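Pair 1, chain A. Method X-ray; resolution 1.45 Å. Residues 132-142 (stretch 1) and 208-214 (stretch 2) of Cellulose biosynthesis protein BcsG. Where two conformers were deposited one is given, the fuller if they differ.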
# COMPACT_ATOMS: atom_id res chain seq x y z
N LEU A 132 -4.21 -4.88 -10.29
CA LEU A 132 -3.25 -3.90 -10.78
C LEU A 132 -2.16 -4.54 -11.68
O LEU A 132 -1.83 -4.00 -12.77
CB LEU A 132 -2.59 -3.21 -9.58
CG LEU A 132 -1.43 -2.25 -9.86
CD1 LEU A 132 -1.96 -1.06 -10.70
CD2 LEU A 132 -0.82 -1.80 -8.52
N PHE A 133 -1.57 -5.64 -11.22
CA PHE A 133 -0.48 -6.29 -11.95
C PHE A 133 -0.98 -6.94 -13.24
O PHE A 133 -0.21 -7.03 -14.20
CB PHE A 133 0.32 -7.24 -11.06
CG PHE A 133 1.18 -6.52 -10.07
CD1 PHE A 133 0.66 -6.04 -8.87
CD2 PHE A 133 2.53 -6.28 -10.35
CE1 PHE A 133 1.46 -5.34 -7.97
CE2 PHE A 133 3.35 -5.60 -9.45
CZ PHE A 133 2.82 -5.12 -8.27
N ASP A 134 -2.25 -7.36 -13.27
CA ASP A 134 -2.80 -7.89 -14.53
C ASP A 134 -3.02 -6.80 -15.54
O ASP A 134 -2.77 -7.00 -16.74
CB ASP A 134 -4.11 -8.61 -14.26
CG ASP A 134 -3.89 -9.98 -13.68
OD1 ASP A 134 -2.74 -10.51 -13.74
OD2 ASP A 134 -4.88 -10.55 -13.17
N ASN A 135 -3.48 -5.64 -15.08
CA ASN A 135 -3.62 -4.47 -15.94
C ASN A 135 -2.27 -4.13 -16.54
O ASN A 135 -2.18 -3.82 -17.73
CB ASN A 135 -4.18 -3.27 -15.14
CG ASN A 135 -5.64 -3.49 -14.72
OD1 ASN A 135 -6.42 -4.16 -15.43
ND2 ASN A 135 -6.02 -2.94 -13.59
N LEU A 136 -1.20 -4.20 -15.73
CA LEU A 136 0.12 -3.91 -16.28
C LEU A 136 0.63 -5.01 -17.20
O LEU A 136 1.23 -4.72 -18.26
CB LEU A 136 1.09 -3.66 -15.12
CG LEU A 136 0.74 -2.40 -14.34
CD1 LEU A 136 1.57 -2.39 -13.06
CD2 LEU A 136 0.96 -1.12 -15.17
N ALA A 137 0.34 -6.28 -16.85
CA ALA A 137 0.79 -7.40 -17.71
C ALA A 137 0.19 -7.27 -19.10
O ALA A 137 0.89 -7.52 -20.10
CB ALA A 137 0.42 -8.74 -17.12
N LYS A 138 -1.07 -6.85 -19.17
CA LYS A 138 -1.81 -6.65 -20.43
C LYS A 138 -1.12 -5.62 -21.32
O LYS A 138 -1.16 -5.73 -22.56
CB LYS A 138 -3.25 -6.20 -20.13
CG LYS A 138 -4.21 -7.34 -19.82
CD LYS A 138 -5.48 -6.90 -19.12
CE LYS A 138 -6.08 -5.62 -19.69
NZ LYS A 138 -7.47 -5.41 -19.17
N LEU A 139 -0.46 -4.65 -20.69
CA LEU A 139 0.23 -3.55 -21.37
C LEU A 139 1.71 -3.82 -21.60
O LEU A 139 2.45 -2.89 -21.97
CB LEU A 139 0.04 -2.25 -20.59
CG LEU A 139 -1.38 -1.70 -20.55
CD1 LEU A 139 -1.47 -0.60 -19.49
CD2 LEU A 139 -1.83 -1.16 -21.90
N GLY A 140 2.15 -5.06 -21.37
CA GLY A 140 3.51 -5.48 -21.70
C GLY A 140 4.50 -5.41 -20.55
O GLY A 140 5.72 -5.56 -20.76
N PHE A 141 4.02 -5.21 -19.32
CA PHE A 141 4.93 -5.24 -18.17
C PHE A 141 5.11 -6.68 -17.68
O PHE A 141 4.13 -7.34 -17.29
CB PHE A 141 4.40 -4.41 -17.00
CG PHE A 141 4.39 -2.92 -17.23
CD1 PHE A 141 3.44 -2.31 -18.08
CD2 PHE A 141 5.30 -2.09 -16.56
CE1 PHE A 141 3.42 -0.94 -18.26
CE2 PHE A 141 5.28 -0.71 -16.76
CZ PHE A 141 4.34 -0.13 -17.61
N THR A 142 6.36 -7.14 -17.65
CA THR A 142 6.71 -8.44 -17.11
C THR A 142 6.39 -8.42 -15.61
O THR A 142 6.73 -7.46 -14.93
CB THR A 142 8.21 -8.66 -17.35
OG1 THR A 142 8.44 -8.70 -18.76
CG2 THR A 142 8.71 -9.98 -16.77
N SER A 208 13.36 -2.98 -20.92
CA SER A 208 12.18 -3.75 -20.60
C SER A 208 11.26 -2.94 -19.70
O SER A 208 11.67 -1.97 -19.01
CB SER A 208 12.56 -5.06 -19.93
OG SER A 208 12.48 -6.13 -20.86
N ARG A 209 10.01 -3.30 -19.74
CA ARG A 209 9.11 -2.83 -18.71
C ARG A 209 8.67 -3.98 -17.84
O ARG A 209 8.41 -5.09 -18.30
CB ARG A 209 7.95 -1.95 -19.21
CG ARG A 209 7.09 -2.56 -20.24
CD ARG A 209 5.98 -1.65 -20.72
NE ARG A 209 6.20 -0.32 -21.33
CZ ARG A 209 6.62 -0.09 -22.58
NH1 ARG A 209 7.01 -1.10 -23.34
NH2 ARG A 209 6.68 1.15 -23.05
N SER A 210 8.63 -3.70 -16.55
CA SER A 210 8.34 -4.76 -15.58
C SER A 210 7.63 -4.17 -14.39
O SER A 210 7.73 -2.99 -14.12
CB SER A 210 9.60 -5.48 -15.13
OG SER A 210 10.40 -4.66 -14.30
N ALA A 211 6.95 -5.04 -13.66
CA ALA A 211 6.21 -4.65 -12.46
C ALA A 211 6.44 -5.75 -11.45
O ALA A 211 6.15 -6.91 -11.71
CB ALA A 211 4.72 -4.49 -12.75
N THR A 212 6.97 -5.38 -10.29
CA THR A 212 7.37 -6.31 -9.25
C THR A 212 6.60 -6.02 -7.97
O THR A 212 6.54 -4.87 -7.52
CB THR A 212 8.89 -6.19 -8.98
OG1 THR A 212 9.57 -6.51 -10.18
CG2 THR A 212 9.34 -7.13 -7.90
N PHE A 213 6.06 -7.10 -7.38
CA PHE A 213 5.48 -7.08 -6.05
C PHE A 213 6.48 -7.69 -5.08
O PHE A 213 6.87 -8.86 -5.24
CB PHE A 213 4.17 -7.88 -6.04
CG PHE A 213 3.47 -7.87 -4.72
CD1 PHE A 213 2.87 -6.69 -4.27
CD2 PHE A 213 3.42 -9.01 -3.93
CE1 PHE A 213 2.21 -6.67 -3.04
CE2 PHE A 213 2.76 -8.99 -2.66
CZ PHE A 213 2.18 -7.81 -2.24
N PHE A 214 6.89 -6.90 -4.09
CA PHE A 214 7.90 -7.33 -3.14
C PHE A 214 7.33 -7.26 -1.72
O PHE A 214 6.95 -6.16 -1.29
CB PHE A 214 9.14 -6.41 -3.29
CG PHE A 214 10.28 -6.64 -2.30
CD1 PHE A 214 10.50 -7.86 -1.62
CD2 PHE A 214 11.18 -5.58 -2.05
CE1 PHE A 214 11.56 -8.02 -0.74
CE2 PHE A 214 12.26 -5.76 -1.18
CZ PHE A 214 12.45 -6.96 -0.52
O HOH W 1 8.53 -6.20 -21.04
O HOH W 2 6.82 -3.92 -23.12
O HOH W 3 11.14 -7.64 -18.46

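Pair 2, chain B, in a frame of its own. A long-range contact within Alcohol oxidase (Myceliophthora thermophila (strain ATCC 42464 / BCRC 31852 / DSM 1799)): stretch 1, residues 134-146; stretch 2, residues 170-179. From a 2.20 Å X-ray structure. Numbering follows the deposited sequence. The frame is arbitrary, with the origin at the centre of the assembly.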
# COMPACT_ATOMS: atom_id res chain seq x y z
N THR B 134 -21.02 2.52 13.42
CA THR B 134 -22.20 1.71 13.09
C THR B 134 -22.51 1.92 11.62
O THR B 134 -22.06 2.89 11.02
CB THR B 134 -23.43 2.14 13.89
OG1 THR B 134 -23.85 3.47 13.51
CG2 THR B 134 -23.16 2.07 15.39
N ARG B 135 -23.31 1.04 11.05
CA ARG B 135 -23.85 1.23 9.70
C ARG B 135 -24.70 2.50 9.58
O ARG B 135 -24.76 3.08 8.50
CB ARG B 135 -24.71 0.04 9.28
CG ARG B 135 -23.91 -1.21 9.01
CD ARG B 135 -24.81 -2.37 8.57
NE ARG B 135 -23.97 -3.52 8.20
CZ ARG B 135 -24.32 -4.56 7.43
NH1 ARG B 135 -25.55 -4.66 6.94
NH2 ARG B 135 -23.42 -5.50 7.17
N GLU B 136 -25.35 2.91 10.67
CA GLU B 136 -26.22 4.07 10.65
C GLU B 136 -25.32 5.31 10.46
O GLU B 136 -25.60 6.15 9.64
CB GLU B 136 -27.06 4.16 11.92
CG GLU B 136 -28.16 3.09 12.05
CD GLU B 136 -27.61 1.68 12.23
OE1 GLU B 136 -26.64 1.46 12.95
OE2 GLU B 136 -28.12 0.74 11.61
N ASP B 137 -24.23 5.38 11.22
CA ASP B 137 -23.21 6.43 11.04
C ASP B 137 -22.81 6.57 9.58
O ASP B 137 -22.75 7.68 9.04
CB ASP B 137 -21.94 6.13 11.84
CG ASP B 137 -22.16 6.18 13.34
OD1 ASP B 137 -23.16 6.73 13.80
OD2 ASP B 137 -21.29 5.67 14.09
N ILE B 138 -22.55 5.43 8.95
CA ILE B 138 -22.04 5.40 7.59
C ILE B 138 -23.14 5.87 6.63
O ILE B 138 -22.86 6.68 5.72
CB ILE B 138 -21.59 3.99 7.16
CG1 ILE B 138 -20.47 3.46 8.06
CG2 ILE B 138 -21.13 3.98 5.70
CD1 ILE B 138 -20.01 2.07 7.70
N THR B 139 -24.34 5.32 6.80
CA THR B 139 -25.49 5.72 5.98
C THR B 139 -25.70 7.25 6.07
O THR B 139 -25.88 7.91 5.04
CB THR B 139 -26.78 4.98 6.39
OG1 THR B 139 -26.66 3.59 6.06
CG2 THR B 139 -28.03 5.53 5.68
N LEU B 140 -25.68 7.79 7.29
CA LEU B 140 -25.93 9.22 7.50
C LEU B 140 -24.81 10.11 6.88
O LEU B 140 -25.09 11.20 6.37
CB LEU B 140 -26.09 9.54 8.99
CG LEU B 140 -27.34 9.03 9.71
CD1 LEU B 140 -27.12 8.97 11.22
CD2 LEU B 140 -28.55 9.91 9.38
N THR B 141 -23.58 9.62 6.92
CA THR B 141 -22.46 10.36 6.38
C THR B 141 -22.53 10.38 4.87
O THR B 141 -22.46 11.45 4.27
CB THR B 141 -21.13 9.78 6.88
OG1 THR B 141 -21.16 9.74 8.29
CG2 THR B 141 -19.91 10.63 6.40
N LEU B 142 -22.73 9.21 4.27
CA LEU B 142 -22.94 9.11 2.85
C LEU B 142 -24.04 10.08 2.42
O LEU B 142 -23.81 10.93 1.55
CB LEU B 142 -23.30 7.68 2.43
CG LEU B 142 -23.69 7.44 0.97
CD1 LEU B 142 -22.59 7.84 -0.00
CD2 LEU B 142 -24.06 6.00 0.75
N ASN B 143 -25.22 9.95 3.04
CA ASN B 143 -26.38 10.76 2.66
C ASN B 143 -26.13 12.27 2.81
O ASN B 143 -26.49 13.04 1.92
CB ASN B 143 -27.63 10.36 3.49
CG ASN B 143 -28.21 9.01 3.08
OD1 ASN B 143 -27.78 8.40 2.12
ND2 ASN B 143 -29.23 8.55 3.81
N PHE B 144 -25.53 12.69 3.91
CA PHE B 144 -25.21 14.10 4.14
C PHE B 144 -24.25 14.64 3.05
O PHE B 144 -24.44 15.73 2.56
CB PHE B 144 -24.65 14.31 5.57
CG PHE B 144 -24.44 15.74 5.95
CD1 PHE B 144 -23.29 16.44 5.52
CD2 PHE B 144 -25.35 16.41 6.75
CE1 PHE B 144 -23.07 17.74 5.87
CE2 PHE B 144 -25.14 17.73 7.10
CZ PHE B 144 -24.00 18.40 6.67
N ALA B 145 -23.24 13.86 2.66
CA ALA B 145 -22.26 14.28 1.63
C ALA B 145 -22.96 14.55 0.32
O ALA B 145 -22.74 15.58 -0.33
CB ALA B 145 -21.20 13.21 1.43
N LYS B 146 -23.80 13.59 -0.08
CA LYS B 146 -24.58 13.69 -1.31
C LYS B 146 -25.59 14.84 -1.23
O LYS B 146 -25.74 15.60 -2.15
CB LYS B 146 -25.33 12.38 -1.61
CG LYS B 146 -24.46 11.16 -1.90
CD LYS B 146 -25.28 10.02 -2.48
CE LYS B 146 -26.31 9.47 -1.51
NZ LYS B 146 -27.12 8.40 -2.12
N GLY B 170 -13.08 18.20 2.11
CA GLY B 170 -13.83 16.97 2.12
C GLY B 170 -14.51 16.68 3.43
O GLY B 170 -14.17 17.25 4.46
N LEU B 171 -15.47 15.77 3.38
CA LEU B 171 -16.06 15.15 4.57
C LEU B 171 -15.53 13.74 4.61
O LEU B 171 -15.80 12.94 3.71
CB LEU B 171 -17.58 15.17 4.48
CG LEU B 171 -18.37 14.41 5.55
CD1 LEU B 171 -17.99 14.84 6.98
CD2 LEU B 171 -19.85 14.63 5.33
N GLU B 172 -14.74 13.42 5.64
CA GLU B 172 -14.16 12.09 5.75
C GLU B 172 -15.10 11.09 6.44
O GLU B 172 -15.56 11.31 7.54
CB GLU B 172 -12.83 12.15 6.49
CG GLU B 172 -12.08 10.82 6.52
CD GLU B 172 -10.81 10.89 7.31
OE1 GLU B 172 -10.90 10.83 8.53
OE2 GLU B 172 -9.71 10.95 6.70
N LEU B 173 -15.38 9.98 5.76
CA LEU B 173 -15.93 8.81 6.39
C LEU B 173 -14.78 8.03 6.98
O LEU B 173 -14.08 7.30 6.25
CB LEU B 173 -16.69 7.97 5.37
CG LEU B 173 -17.26 6.64 5.91
CD1 LEU B 173 -18.32 6.88 6.97
CD2 LEU B 173 -17.82 5.88 4.73
N TRP B 174 -14.56 8.20 8.28
CA TRP B 174 -13.48 7.49 9.00
C TRP B 174 -14.00 6.18 9.60
O TRP B 174 -14.86 6.17 10.48
CB TRP B 174 -12.95 8.41 10.10
CG TRP B 174 -11.68 7.98 10.76
CD1 TRP B 174 -10.64 7.27 10.20
CD2 TRP B 174 -11.29 8.25 12.10
NE1 TRP B 174 -9.64 7.08 11.13
CE2 TRP B 174 -10.01 7.68 12.30
CE3 TRP B 174 -11.90 8.94 13.15
CZ2 TRP B 174 -9.33 7.79 13.52
CZ3 TRP B 174 -11.22 9.04 14.37
CH2 TRP B 174 -9.94 8.46 14.54
N LEU B 175 -13.48 5.05 9.10
CA LEU B 175 -13.98 3.73 9.45
C LEU B 175 -13.20 3.02 10.54
O LEU B 175 -13.49 1.87 10.87
CB LEU B 175 -14.04 2.88 8.18
CG LEU B 175 -15.01 3.44 7.13
CD1 LEU B 175 -14.84 2.66 5.83
CD2 LEU B 175 -16.46 3.40 7.60
N HIS B 176 -12.25 3.71 11.16
CA HIS B 176 -11.29 3.08 12.09
C HIS B 176 -11.96 2.41 13.29
O HIS B 176 -11.48 1.42 13.79
CB HIS B 176 -10.24 4.11 12.49
CG HIS B 176 -9.16 3.57 13.37
ND1 HIS B 176 -8.95 4.04 14.65
CD2 HIS B 176 -8.20 2.66 13.14
CE1 HIS B 176 -7.92 3.40 15.18
NE2 HIS B 176 -7.43 2.59 14.27
N SER B 177 -13.09 2.94 13.76
CA SER B 177 -13.87 2.28 14.84
C SER B 177 -15.09 1.49 14.38
O SER B 177 -15.98 1.20 15.18
CB SER B 177 -14.31 3.31 15.88
OG SER B 177 -13.22 4.10 16.30
N PHE B 178 -15.16 1.15 13.09
CA PHE B 178 -16.27 0.37 12.56
C PHE B 178 -15.83 -1.07 12.62
O PHE B 178 -15.23 -1.59 11.67
CB PHE B 178 -16.63 0.82 11.14
CG PHE B 178 -17.75 0.04 10.52
CD1 PHE B 178 -19.04 0.13 11.01
CD2 PHE B 178 -17.50 -0.80 9.44
CE1 PHE B 178 -20.07 -0.60 10.44
CE2 PHE B 178 -18.55 -1.51 8.84
CZ PHE B 178 -19.83 -1.42 9.36
N ARG B 179 -16.11 -1.71 13.75
CA ARG B 179 -15.49 -2.98 14.10
C ARG B 179 -16.52 -3.93 14.73
O ARG B 179 -16.81 -3.81 15.91
CB ARG B 179 -14.35 -2.71 15.07
CG ARG B 179 -13.17 -1.98 14.41
CD ARG B 179 -11.99 -1.80 15.35
NE ARG B 179 -10.75 -1.81 14.58
CZ ARG B 179 -9.83 -0.85 14.59
NH1 ARG B 179 -9.94 0.22 15.43
NH2 ARG B 179 -8.79 -0.94 13.76

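What most sharply separates the two contacts? Pair 1 is tied by backbone hydrogen bonds, whereas pair 2 has none across its stretches and holds by apolar packing. In pair 1 the helix ends, the chain turns through Gly A140, and Thr A142 lies beside Ser A210 in a parallel bridge. Thr A142 N donates to Arg A209 O at 3.0 Å, and Ala A211 N donates to Thr A142 O at 2.7 Å. In pair 2 the helix runs on through Ala B145, the position matched to Gly A140, so the chain stays coiled there instead of turning to meet the strand.

What, then, do they share? In each, a helix packs on a strand running nearly antiparallel to it, at 161° in pair 1 and 163° in pair 2, with axes approaching to 8.9 and 9.2 Å. Fourteen central residues superpose with an RMSD of 0.8 Å. Leu A132 to Gly A140 match Asp B137 to Ala B145, and Ser A208 to Phe A214 match Gly B170 to His B176.

How is the space between helix and strand filled? Phe A133 and Ile B138 match, and both point toward the strand. In pair 1 the large ring is paired with a small strand residue: Phe A133 CD2 lies 3.7 Å from Ala A211 CB, and Leu A136 CD1 reaches the same Ala A211 CB at 3.8 Å. Pair 2 puts the bulk on the strand instead. Leu B173, matched to Ala A211, brings CD2 to 3.9 Å from Ile B138 CG2 and CD1 to 4.0 Å from Thr B141 CB. Thr B141, the counterpart of Leu A136, is shorter, and its OG1 donates to Asp B137 O at 2.7 Å, which satisfies the hydroxyl within the helix.

How do the contacts at the start of stretch 2 differ? Arg A209 and Leu B171 match and both point toward the helix stretch. The aliphatic part of Arg A209 covers a ring, its CD sitting 3.7 Å from the centroid of Phe A141, while its NH1 donates to a water at 2.8 Å that in turn donates to Gly A140 O at 3.1 Å. Leu B171 needs no such polar outlet: its CD2 packs 3.9 Å from Phe B144 CD1 and 4.4 Å from Ala B145 CB. Pair 2 has its own aromatic cover at the other end, where Ile B138 CD1 stands over one face of Phe B178, 3.8 Å from the ring centroid.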